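Local coordinates for protein intimin (Escherichia coli O127:H6 str. E2348/69, PDB 6TQD) that is a bacterial surface adhesin that probably mediates intimate attachment to host cells, its extended passenger built in part from Ig-like domains, at residues G49-S54 with Y62-P67; V76-A81 with L95-V100. All coordinates share one frame; numbering follows the deposited sequence.

Interaction 1: residues G49-S54 with Y62-P67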
ATOM      1  N   GLY A  49      10.842  11.699  -0.067  1.00 10.95           N
ATOM      2  CA  GLY A  49      11.160  11.085  -1.337  1.00  9.48           C
ATOM      3  C   GLY A  49      11.465  12.152  -2.366  1.00  9.93           C
ATOM      4  O   GLY A  49      11.440  13.348  -2.084  1.00 10.73           O
ATOM      5  N   GLN A  50      11.761  11.706  -3.586  1.00  8.12           N
ATOM      6  CA  GLN A  50      12.099  12.662  -4.628  1.00  9.37           C
ATOM      7  C   GLN A  50      12.127  11.964  -5.971  1.00  8.45           C
ATOM      8  O   GLN A  50      12.220  10.741  -6.064  1.00  8.97           O
ATOM      9  CB  GLN A  50      13.464  13.305  -4.369  1.00 10.75           C
ATOM     10  CG  GLN A  50      14.613  12.331  -4.443  1.00 13.04           C
ATOM     11  CD  GLN A  50      15.941  12.990  -4.148  1.00 19.10           C
ATOM     12  OE1 GLN A  50      16.477  13.724  -4.982  1.00 22.35           O
ATOM     13  NE2 GLN A  50      16.495  12.717  -2.973  1.00 21.89           N
ATOM     14  N   ILE A  51      12.059  12.770  -7.023  0.54  8.66           N
ATOM     15  CA  ILE A  51      12.360  12.330  -8.378  0.54  9.75           C
ATOM     16  C   ILE A  51      13.687  12.939  -8.780  0.54  9.70           C
ATOM     17  O   ILE A  51      13.916  14.140  -8.584  0.54 10.07           O
ATOM     18  CB  ILE A  51      11.240  12.700  -9.359  0.54  9.55           C
ATOM     19  CG1 ILE A  51      10.138  11.657  -9.240  0.54 11.13           C
ATOM     20  CG2 ILE A  51      11.788  12.777 -10.780  0.54  9.94           C
ATOM     21  CD1 ILE A  51       8.816  12.134  -9.672  0.54 10.66           C
ATOM     22  N   GLN A  52      14.568  12.107  -9.330  1.00 10.66           N
ATOM     23  CA  GLN A  52      15.910  12.524  -9.677  1.00 12.45           C
ATOM     24  C   GLN A  52      16.312  11.873 -10.989  1.00 11.80           C
ATOM     25  O   GLN A  52      15.821  10.798 -11.346  1.00 10.66           O
ATOM     26  CB  GLN A  52      16.947  12.124  -8.619  1.00 15.40           C
ATOM     27  CG  GLN A  52      16.951  10.647  -8.324  1.00 14.35           C
ATOM     28  CD  GLN A  52      18.016  10.256  -7.304  1.00 20.01           C
ATOM     29  OE1 GLN A  52      18.786   9.333  -7.531  1.00 26.61           O
ATOM     30  NE2 GLN A  52      18.124  11.031  -6.235  1.00 22.46           N
ATOM     31  N   HIS A  53      17.211  12.539 -11.709  1.00 14.00           N
ATOM     32  CA  HIS A  53      17.810  11.932 -12.877  1.00 17.58           C
ATOM     33  C   HIS A  53      18.560  10.670 -12.471  1.00 18.08           C
ATOM     34  O   HIS A  53      19.205  10.621 -11.419  1.00 19.64           O
ATOM     35  CB  HIS A  53      18.764  12.937 -13.523  1.00 20.56           C
ATOM     36  CG  HIS A  53      19.030  12.668 -14.969  1.00 25.94           C
ATOM     37  ND1 HIS A  53      20.083  11.887 -15.398  1.00 27.88           N
ATOM     38  CD2 HIS A  53      18.378  13.069 -16.088  1.00 26.59           C
ATOM     39  CE1 HIS A  53      20.071  11.822 -16.718  1.00 28.90           C
ATOM     40  NE2 HIS A  53      19.049  12.531 -17.161  1.00 27.61           N
ATOM     41  N   SER A  54      18.449   9.630 -13.300  1.00 17.90           N
ATOM     42  CA  SER A  54      19.084   8.353 -12.984  1.00 21.38           C
ATOM     43  C   SER A  54      20.601   8.400 -13.102  1.00 25.66           C
ATOM     44  O   SER A  54      21.265   7.445 -12.686  1.00 28.07           O
ATOM     45  CB  SER A  54      18.545   7.255 -13.904  1.00 26.81           C
ATOM     46  OG  SER A  54      17.133   7.151 -13.811  1.00 31.24           O
ATOM     47  N   TYR A  62      14.702   9.184 -15.636  1.00  9.68           N
ATOM     48  CA  TYR A  62      14.427   9.606 -14.275  1.00 10.46           C
ATOM     49  C   TYR A  62      13.977   8.420 -13.436  1.00 10.53           C
ATOM     50  O   TYR A  62      13.538   7.392 -13.954  1.00 12.44           O
ATOM     51  CB  TYR A  62      13.336  10.690 -14.258  1.00 12.42           C
ATOM     52  CG  TYR A  62      13.885  12.017 -14.688  1.00  9.70           C
ATOM     53  CD1 TYR A  62      13.936  12.371 -16.035  1.00 11.59           C
ATOM     54  CD2 TYR A  62      14.379  12.907 -13.761  1.00  8.87           C
ATOM     55  CE1 TYR A  62      14.470  13.582 -16.423  1.00 12.90           C
ATOM     56  CE2 TYR A  62      14.885  14.113 -14.129  1.00 10.81           C
ATOM     57  CZ  TYR A  62      14.948  14.442 -15.471  1.00 12.01           C
ATOM     58  OH  TYR A  62      15.465  15.661 -15.835  1.00 12.96           O
ATOM     59  N   GLN A  63      14.103   8.585 -12.132  1.00  9.33           N
ATOM     60  CA  GLN A  63      13.691   7.566 -11.179  1.00  9.95           C
ATOM     61  C   GLN A  63      13.108   8.249  -9.956  1.00 10.66           C
ATOM     62  O   GLN A  63      13.439   9.396  -9.640  1.00 11.29           O
ATOM     63  CB  GLN A  63      14.873   6.692 -10.753  1.00 13.02           C
ATOM     64  CG  GLN A  63      15.974   7.439 -10.028  1.00 13.23           C
ATOM     65  CD  GLN A  63      17.291   6.669 -10.008  1.00 16.83           C
ATOM     66  OE1 GLN A  63      17.443   5.648 -10.681  1.00 20.35           O
ATOM     67  NE2 GLN A  63      18.232   7.145  -9.208  1.00 18.35           N
ATOM     68  N   ALA A  64      12.246   7.530  -9.258  1.00 10.34           N
ATOM     69  CA  ALA A  64      11.650   8.011  -8.028  1.00 10.12           C
ATOM     70  C   ALA A  64      12.285   7.269  -6.864  1.00 10.51           C
ATOM     71  O   ALA A  64      12.418   6.041  -6.912  1.00 10.85           O
ATOM     72  CB  ALA A  64      10.139   7.786  -8.030  1.00  9.73           C
ATOM     73  N   ILE A  65      12.697   8.019  -5.851  1.00  9.02           N
ATOM     74  CA  ILE A  65      13.100   7.479  -4.557  1.00  9.94           C
ATOM     75  C   ILE A  65      11.873   7.578  -3.664  1.00  9.62           C
ATOM     76  O   ILE A  65      11.408   8.675  -3.353  1.00 10.73           O
ATOM     77  CB  ILE A  65      14.282   8.249  -3.964  1.00 12.47           C
ATOM     78  CG1 ILE A  65      15.420   8.376  -4.987  1.00 16.87           C
ATOM     79  CG2 ILE A  65      14.751   7.561  -2.682  1.00 15.75           C
ATOM     80  CD1 ILE A  65      15.827   7.082  -5.640  1.00 19.24           C
ATOM     81  N   LEU A  66      11.336   6.429  -3.262  1.00 10.56           N
ATOM     82  CA  LEU A  66      10.082   6.417  -2.528  1.00  9.79           C
ATOM     83  C   LEU A  66      10.314   6.723  -1.052  1.00 11.31           C
ATOM     84  O   LEU A  66      11.320   6.291  -0.477  1.00 11.91           O
ATOM     85  CB  LEU A  66       9.415   5.053  -2.679  1.00 10.72           C
ATOM     86  CG  LEU A  66       8.511   4.909  -3.914  1.00 11.15           C
ATOM     87  CD1 LEU A  66       9.250   5.269  -5.189  1.00 13.66           C
ATOM     88  CD2 LEU A  66       7.920   3.514  -4.023  1.00 12.20           C
ATOM     89  N   PRO A  67       9.426   7.483  -0.422  1.00 10.41           N
ATOM     90  CA  PRO A  67       9.581   7.759   1.013  1.00 12.37           C
ATOM     91  C   PRO A  67       9.293   6.522   1.859  1.00 13.10           C
ATOM     92  O   PRO A  67       8.877   5.473   1.363  1.00 10.95           O
ATOM     93  CB  PRO A  67       8.555   8.861   1.281  1.00 12.72           C
ATOM     94  CG  PRO A  67       7.526   8.671   0.253  1.00 14.92           C
ATOM     95  CD  PRO A  67       8.249   8.166  -0.980  1.00 10.51           C
TER
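Gln-52 and Gln-63 both place CG between the backbone N and the carbonyl carbon (chi1 near +60° in each) and run extended to CD, which carries the two amides up from one face of the hairpin until they join. NE2 of Gln-63 donates to OE1 of Gln-52 at 2.8 Å. The acceptor lies in the amide plane of Gln-63, whereas the donor is tilted 22° from the carbonyl plane of Gln-52. The methylenes below also touch, CG to CG, and NE2 of Gln-52 turns back to OE1 of Gln-50 in a weak bond. On this face CG1 of Ile-65 lies against the amide carbon of Gln-52 and beside CG of Gln-50, giving the glutamine row an apolar flank.

The backbone is an antiparallel beta hairpin at the margin of a sheet in an all-beta domain; strand 21-30 pairs with the other side of strand 62-65. Gln-50 with Ile-65 and Gln-52 with Gln-63 are hydrogen-bonded pairs, each closed by two N-H to O bonds, such as Ile-65 N to Gln-50 O at 2.8 Å. Ile-51 and Ala-64 form the non-hydrogen-bonded pair between them and present the opposite face, Ile-51 CG1 to Ala-64 CB 4.1 Å in one of the two conformers of the isoleucine.

At the turn end, His-53 and Tyr-62 make a T-shaped stack, ring centroids 5.1 Å apart and planes at 79°. CD2 of the histidine sits 3.7 Å from CZ of the tyrosine, over one face and offset toward the rim. Both imidazole nitrogens have partners in the turn, NE2 with the carbonyl of Ser-58 and ND1 with the N-H of Gly-55, which fix the ring's rotation.

Interaction 2: residues V76-A81 with L95-V100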
ATOM      1  N   VAL A  76       0.009   7.797  -1.126  1.00 12.50           N
ATOM      2  CA  VAL A  76      -0.157   8.060  -2.546  1.00 11.65           C
ATOM      3  C   VAL A  76       0.367   9.462  -2.822  1.00 11.70           C
ATOM      4  O   VAL A  76       0.010  10.410  -2.118  1.00 11.99           O
ATOM      5  CB  VAL A  76      -1.630   7.935  -2.972  1.00 15.54           C
ATOM      6  CG1 VAL A  76      -1.779   8.215  -4.446  1.00 14.76           C
ATOM      7  CG2 VAL A  76      -2.151   6.546  -2.668  1.00 14.63           C
ATOM      8  N   TYR A  77       1.212   9.590  -3.839  1.00  7.91           N
ATOM      9  CA  TYR A  77       1.888  10.844  -4.137  1.00 10.63           C
ATOM     10  C   TYR A  77       1.689  11.160  -5.609  1.00  9.53           C
ATOM     11  O   TYR A  77       2.035  10.345  -6.465  1.00 12.14           O
ATOM     12  CB  TYR A  77       3.379  10.746  -3.805  1.00 11.45           C
ATOM     13  CG  TYR A  77       3.601  10.365  -2.368  1.00 10.12           C
ATOM     14  CD1 TYR A  77       3.612  11.330  -1.375  1.00 11.38           C
ATOM     15  CD2 TYR A  77       3.754   9.044  -2.008  1.00 10.53           C
ATOM     16  CE1 TYR A  77       3.785  10.989  -0.050  1.00 14.15           C
ATOM     17  CE2 TYR A  77       3.936   8.687  -0.678  1.00 11.52           C
ATOM     18  CZ  TYR A  77       3.953   9.662   0.285  1.00 11.91           C
ATOM     19  OH  TYR A  77       4.119   9.323   1.606  1.00 11.54           O
ATOM     20  N   LYS A  78       1.136  12.332  -5.895  1.00  8.64           N
ATOM     21  CA  LYS A  78       0.866  12.760  -7.261  1.00  9.27           C
ATOM     22  C   LYS A  78       1.941  13.767  -7.637  1.00  9.59           C
ATOM     23  O   LYS A  78       2.118  14.781  -6.945  1.00 11.40           O
ATOM     24  CB  LYS A  78      -0.510  13.419  -7.360  1.00 13.27           C
ATOM     25  CG  LYS A  78      -1.675  12.531  -6.939  1.00 17.99           C
ATOM     26  CD  LYS A  78      -2.152  11.601  -8.022  1.00 22.46           C
ATOM     27  CE  LYS A  78      -3.358  10.790  -7.554  1.00 27.54           C
ATOM     28  NZ  LYS A  78      -3.800   9.795  -8.569  1.00 29.96           N
ATOM     29  N   VAL A  79       2.682  13.480  -8.714  1.00  8.15           N
ATOM     30  CA  VAL A  79       3.735  14.356  -9.201  1.00  7.41           C
ATOM     31  C   VAL A  79       3.472  14.610 -10.684  1.00  8.38           C
ATOM     32  O   VAL A  79       2.717  13.888 -11.336  1.00  7.64           O
ATOM     33  CB  VAL A  79       5.142  13.755  -9.004  1.00  8.67           C
ATOM     34  CG1 VAL A  79       5.373  13.400  -7.538  1.00  9.66           C
ATOM     35  CG2 VAL A  79       5.314  12.517  -9.876  1.00 10.93           C
ATOM     36  N   THR A  80       4.103  15.660 -11.221  1.00  5.71           N
ATOM     37  CA  THR A  80       3.867  16.039 -12.600  1.00  7.25           C
ATOM     38  C   THR A  80       5.186  16.264 -13.333  1.00  5.13           C
ATOM     39  O   THR A  80       6.164  16.739 -12.755  1.00  6.59           O
ATOM     40  CB  THR A  80       2.988  17.297 -12.739  1.00 11.54           C
ATOM     41  OG1 THR A  80       3.494  18.339 -11.903  1.00 15.35           O
ATOM     42  CG2 THR A  80       1.547  16.981 -12.366  1.00 13.43           C
ATOM     43  N   ALA A  81       5.182  15.952 -14.620  1.00  6.73           N
ATOM     44  CA  ALA A  81       6.332  16.149 -15.481  1.00  4.96           C
ATOM     45  C   ALA A  81       5.910  16.900 -16.725  1.00  6.51           C
ATOM     46  O   ALA A  81       4.866  16.620 -17.304  1.00  8.10           O
ATOM     47  CB  ALA A  81       6.915  14.816 -15.937  1.00  7.51           C
ATOM     48  N   LEU A  95       0.571  13.787 -15.254  1.00  8.79           N
ATOM     49  CA  LEU A  95       0.494  13.236 -13.916  1.00 10.04           C
ATOM     50  C   LEU A  95       1.120  11.853 -13.866  1.00  9.42           C
ATOM     51  O   LEU A  95       0.906  11.009 -14.743  1.00 12.04           O
ATOM     52  CB  LEU A  95      -0.979  13.131 -13.519  1.00 11.68           C
ATOM     53  CG  LEU A  95      -1.309  12.419 -12.213  1.00 13.11           C
ATOM     54  CD1 LEU A  95      -0.727  13.175 -11.038  1.00 12.83           C
ATOM     55  CD2 LEU A  95      -2.813  12.274 -12.087  1.00 16.50           C
ATOM     56  N   LEU A  96       1.921  11.639 -12.833  1.00  8.43           N
ATOM     57  CA  LEU A  96       2.420  10.331 -12.440  1.00  7.99           C
ATOM     58  C   LEU A  96       2.001  10.118 -10.992  1.00  7.44           C
ATOM     59  O   LEU A  96       2.234  10.989 -10.149  1.00  8.39           O
ATOM     60  CB  LEU A  96       3.940  10.280 -12.543  1.00  8.98           C
ATOM     61  CG  LEU A  96       4.687   9.092 -11.937  1.00  8.95           C
ATOM     62  CD1 LEU A  96       4.322   7.787 -12.631  1.00  9.17           C
ATOM     63  CD2 LEU A  96       6.192   9.301 -11.972  1.00 11.26           C
ATOM     64  N   THR A  97       1.390   8.972 -10.709  1.00  8.44           N
ATOM     65  CA  THR A  97       0.959   8.617  -9.365  1.00  8.32           C
ATOM     66  C   THR A  97       1.893   7.549  -8.816  1.00  9.05           C
ATOM     67  O   THR A  97       2.144   6.531  -9.479  1.00 10.17           O
ATOM     68  CB  THR A  97      -0.492   8.138  -9.369  1.00 11.43           C
ATOM     69  OG1 THR A  97      -1.335   9.166  -9.922  1.00 14.84           O
ATOM     70  CG2 THR A  97      -0.965   7.806  -7.952  1.00 13.47           C
ATOM     71  N   ILE A  98       2.424   7.799  -7.627  1.00  7.38           N
ATOM     72  CA  ILE A  98       3.369   6.909  -6.965  1.00  8.85           C
ATOM     73  C   ILE A  98       2.719   6.440  -5.669  1.00  9.53           C
ATOM     74  O   ILE A  98       2.356   7.259  -4.815  1.00 10.82           O
ATOM     75  CB  ILE A  98       4.702   7.622  -6.696  1.00 10.21           C
ATOM     76  CG1 ILE A  98       5.332   8.056  -8.031  1.00 11.34           C
ATOM     77  CG2 ILE A  98       5.654   6.746  -5.878  1.00 11.54           C
ATOM     78  CD1 ILE A  98       6.444   9.068  -7.897  1.00 15.46           C
ATOM     79  N   THR A  99       2.568   5.130  -5.528  1.00  9.55           N
ATOM     80  CA  THR A  99       1.976   4.531  -4.338  1.00  7.90           C
ATOM     81  C   THR A  99       3.043   3.724  -3.619  1.00  8.95           C
ATOM     82  O   THR A  99       3.749   2.924  -4.242  1.00  9.66           O
ATOM     83  CB  THR A  99       0.802   3.638  -4.717  1.00  9.99           C
ATOM     84  OG1 THR A  99      -0.172   4.423  -5.427  1.00 13.26           O
ATOM     85  CG2 THR A  99       0.148   3.054  -3.474  1.00 12.30           C
ATOM     86  N   VAL A 100       3.137   3.915  -2.311  1.00  8.07           N
ATOM     87  CA  VAL A 100       4.180   3.333  -1.479  1.00  7.28           C
ATOM     88  C   VAL A 100       3.542   2.233  -0.643  1.00 11.55           C
ATOM     89  O   VAL A 100       2.556   2.473   0.073  1.00 11.74           O
ATOM     90  CB  VAL A 100       4.826   4.399  -0.578  1.00  8.63           C
ATOM     91  CG1 VAL A 100       5.831   3.768   0.364  1.00 10.24           C
ATOM     92  CG2 VAL A 100       5.492   5.452  -1.433  1.00 10.88           C
TER
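Tyr-77 and Ile-98 exchange two backbone bonds, N to O at 2.8 Å in each direction, and Val-79 with Leu-96 repeats the exchange. Those of the second pair are almost straight, Val-79 N to Leu-96 O at 178° and Leu-96 N to Val-79 O at 179°. Three of the four carbonyls also receive a CA-H contact, for example Leu-95 CA to Val-79 O at 3.5 Å.

On the face of Lys-78 and Thr-97, the lysine chain bends at chi2 (-83°), bringing CD to 3.7 Å from Leu-95 CD1. Its NZ then donates to Thr-97 OG1 at 2.9 Å. CG1 of Val-76 continues this row against Thr-97 CG2.

The other face is apolar: Val-79 CG2 reaches Leu-96 CB and Ile-98 CD1, and the Tyr-77 ring meets Val-100 CG2 at its edge, 3.7 Å from CE2. The N-H of Thr-97 goes to OD1 of Asp-13, and that of Val-76 to OG of Ser-74. The backbone of Thr-80 bonds Asp-40 in strand 34-40, and that of Thr-97 and Thr-99 bonds Ile-14 in strand 14-17. Leu-44 of the short helix 42-45 packs on the apolar face, against Tyr-77, Val-79 and Ile-98, with Trp-39 of strand 34-40 also on Val-79.

Overall arrangement
Interactions 1 and 2 are successive hairpins along the chain, belonging to two different sheets that face each other, with centres 11 Å apart. Direct packing joins them: in one of its two conformers Ile-51 places CD1 3.5 Å from Val-79 CG2, and Ala-64 CB lies 3.9 Å from Ile-98 CD1. At the other end of the contact, Pro-67 CG meets Tyr-77 CZ at 3.7 Å. Leu-44 of helix 42-45 touches residues of both. The geometry is consistent with a beta-sandwich core, the glutamine face of 49-54/62-67 and the Lys-78/Thr-97 face of 76-81/95-100 turned outward. The bound sodium ion is about 6 Å from the Leu-96 side chain and about 13 Å from that of Ile-51.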